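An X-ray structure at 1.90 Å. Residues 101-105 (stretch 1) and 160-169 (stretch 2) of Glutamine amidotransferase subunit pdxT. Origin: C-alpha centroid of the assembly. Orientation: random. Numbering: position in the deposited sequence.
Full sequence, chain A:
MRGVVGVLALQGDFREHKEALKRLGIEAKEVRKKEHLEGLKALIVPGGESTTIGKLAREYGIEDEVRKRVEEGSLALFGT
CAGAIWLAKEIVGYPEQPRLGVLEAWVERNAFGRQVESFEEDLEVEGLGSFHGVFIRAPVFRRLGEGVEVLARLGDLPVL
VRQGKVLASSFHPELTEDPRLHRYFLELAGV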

# COMPACT_ATOMS: atom_id res chain seq x y z
N GLY A 101 9.07 0.04 -6.80
CA GLY A 101 8.83 0.62 -8.11
C GLY A 101 8.12 -0.20 -9.16
O GLY A 101 8.35 -0.01 -10.35
N VAL A 102 7.24 -1.11 -8.75
CA VAL A 102 6.52 -1.94 -9.71
C VAL A 102 5.26 -1.26 -10.25
O VAL A 102 4.83 -1.51 -11.37
CB VAL A 102 6.12 -3.31 -9.08
CG1 VAL A 102 5.17 -3.09 -7.92
CG2 VAL A 102 5.50 -4.21 -10.13
N LEU A 103 4.67 -0.38 -9.44
CA LEU A 103 3.46 0.33 -9.85
C LEU A 103 3.78 1.47 -10.82
O LEU A 103 4.58 2.35 -10.51
CB LEU A 103 2.75 0.89 -8.61
CG LEU A 103 1.49 1.72 -8.85
CD1 LEU A 103 0.40 0.84 -9.42
CD2 LEU A 103 1.04 2.35 -7.53
N GLU A 104 3.15 1.44 -12.00
CA GLU A 104 3.37 2.48 -13.00
C GLU A 104 2.68 3.76 -12.56
O GLU A 104 1.57 4.06 -12.99
CB GLU A 104 2.82 2.05 -14.36
CG GLU A 104 3.60 0.94 -15.04
CD GLU A 104 5.03 1.33 -15.35
OE1 GLU A 104 5.28 2.51 -15.71
OE2 GLU A 104 5.92 0.46 -15.26
N ALA A 105 3.34 4.52 -11.70
CA ALA A 105 2.77 5.76 -11.21
C ALA A 105 3.85 6.73 -10.74
O ALA A 105 4.95 6.32 -10.38
CB ALA A 105 1.81 5.46 -10.06
N LEU A 160 -7.04 5.69 -4.78
CA LEU A 160 -6.96 4.23 -4.65
C LEU A 160 -6.78 3.71 -6.07
O LEU A 160 -7.64 3.93 -6.93
CB LEU A 160 -8.24 3.63 -4.05
CG LEU A 160 -8.21 2.10 -3.92
CD1 LEU A 160 -7.09 1.69 -2.96
CD2 LEU A 160 -9.55 1.57 -3.42
N VAL A 161 -5.66 3.05 -6.33
CA VAL A 161 -5.39 2.55 -7.67
C VAL A 161 -4.97 1.09 -7.65
O VAL A 161 -4.46 0.58 -6.65
CB VAL A 161 -4.28 3.37 -8.36
CG1 VAL A 161 -4.68 4.83 -8.41
CG2 VAL A 161 -2.96 3.20 -7.61
N ARG A 162 -5.19 0.41 -8.77
CA ARG A 162 -4.85 -1.00 -8.89
C ARG A 162 -4.18 -1.32 -10.22
O ARG A 162 -4.55 -0.80 -11.27
CB ARG A 162 -6.11 -1.86 -8.73
CG ARG A 162 -5.89 -3.34 -8.99
CD ARG A 162 -7.16 -4.16 -8.78
NE ARG A 162 -6.95 -5.56 -9.12
CZ ARG A 162 -7.86 -6.53 -8.97
NH1 ARG A 162 -9.06 -6.25 -8.49
NH2 ARG A 162 -7.56 -7.77 -9.32
N GLN A 163 -3.17 -2.18 -10.15
CA GLN A 163 -2.44 -2.63 -11.32
C GLN A 163 -2.23 -4.12 -11.11
O GLN A 163 -1.29 -4.54 -10.44
CB GLN A 163 -1.09 -1.93 -11.42
CG GLN A 163 -0.20 -2.46 -12.53
CD GLN A 163 1.18 -1.84 -12.52
OE1 GLN A 163 1.34 -0.65 -12.81
NE2 GLN A 163 2.18 -2.63 -12.15
N GLY A 164 -3.13 -4.93 -11.67
CA GLY A 164 -3.02 -6.37 -11.51
C GLY A 164 -3.24 -6.73 -10.05
O GLY A 164 -4.28 -6.42 -9.47
N LYS A 165 -2.25 -7.38 -9.44
CA LYS A 165 -2.36 -7.77 -8.05
C LYS A 165 -1.67 -6.79 -7.10
O LYS A 165 -1.35 -7.13 -5.96
CB LYS A 165 -1.80 -9.18 -7.85
CG LYS A 165 -2.73 -10.26 -8.39
CD LYS A 165 -2.16 -11.65 -8.18
CE LYS A 165 -3.21 -12.73 -8.47
NZ LYS A 165 -3.79 -12.60 -9.83
N VAL A 166 -1.46 -5.57 -7.59
CA VAL A 166 -0.83 -4.51 -6.80
C VAL A 166 -1.89 -3.44 -6.54
O VAL A 166 -2.47 -2.88 -7.47
CB VAL A 166 0.35 -3.86 -7.55
CG1 VAL A 166 0.93 -2.72 -6.73
CG2 VAL A 166 1.42 -4.90 -7.83
N LEU A 167 -2.13 -3.17 -5.26
CA LEU A 167 -3.13 -2.19 -4.85
C LEU A 167 -2.43 -1.11 -4.03
O LEU A 167 -1.53 -1.42 -3.24
CB LEU A 167 -4.19 -2.88 -4.00
CG LEU A 167 -5.40 -2.07 -3.55
CD1 LEU A 167 -6.23 -1.67 -4.76
CD2 LEU A 167 -6.24 -2.91 -2.59
N ALA A 168 -2.83 0.15 -4.21
CA ALA A 168 -2.20 1.24 -3.47
C ALA A 168 -3.18 2.35 -3.12
O ALA A 168 -4.03 2.72 -3.93
CB ALA A 168 -1.04 1.81 -4.27
N SER A 169 -3.07 2.87 -1.90
CA SER A 169 -3.94 3.95 -1.45
C SER A 169 -3.12 5.06 -0.79
O SER A 169 -2.08 4.80 -0.20
CB SER A 169 -4.97 3.43 -0.44
OG SER A 169 -4.36 2.97 0.74

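The contact is a hairpin face meeting the start of another strand and the loop residue before it, and one glutamine makes both hydrogen bonds between the stretches. In stretch 2 the strands 161-163 and 166-169 pair through V161 N to A168 O (2.9 Å), A168 N to V161 O (3.0 Å), Q163 N to V166 O (2.9 Å) and V166 N to Q163 O (3.0 Å), joined by a type II' turn from Q163 to V166. Alternation along these strands sorts the side chains: V161, Q163, V166 and A168 direct their CA-to-CB bonds toward stretch 1, while R162 and L167 point away. G164 sits in the turn at phi 66°, a value that favours glycine.

Strand 103-105 does not join this sheet by backbone pairing. The CA atoms of L103 and Q163 are 6.8 Å apart, and the side chain of Q163 spans the gap. Its chi1 of 174° and chi2 of -174°, both t, extend the chain fully, and chi3 of -70° turns the amide so that each end finds a backbone partner. Q163 NE2 donates to V102 O at 3.0 Å, and Q163 OE1 accepts from E104 N at 2.9 Å with a nearly straight N-H...O angle of 173°. The amide thus imitates a strand neighbour, offering one donor and one acceptor to the backbone on the two sides of L103. Glutamine suits the place because it combines this polar pair with enough methylene length to reach it.

Next to the glutamine, L103 supplies the main apolar contact and has the largest covered area of the set, 91 Å². Its CA-to-CB bond points sideways, but chi1 177° (t) and chi2 66° (p) bring the end of the side chain nearer to the hairpin. There L103 CD1 packs against Q163 CB at 3.7 Å, so the glutamine's aliphatic part also contributes, while L103 CD2 lies 3.9 Å from A168 CB and 4.1 Å from V161 CG2. The small alanine gives the leucine a methyl to rest on, and the branched valine adds another.

V166, with chi1 at 178° (t), meets both neighbours in stretch 1: its CG2 is 4.2 Å from V102 CG1, and its CG1 is 4.5 Å from L103 CB. V102 adopts chi1 63° (p), placing CG1 for that contact.

The exposed E104 contributes mainly through its backbone NH; its CA-to-CB bond points sideways, and E104 CB comes to 3.4 Å from Q163 OE1. With chi1 and chi2 both m, its carboxylate approaches the amide no closer than 5.3 Å, from E104 OE2 to Q163 OE1. Facing away on the hairpin, R162 is extended, with NE donating to G164 O at 2.8 Å, a bond within the hairpin itself.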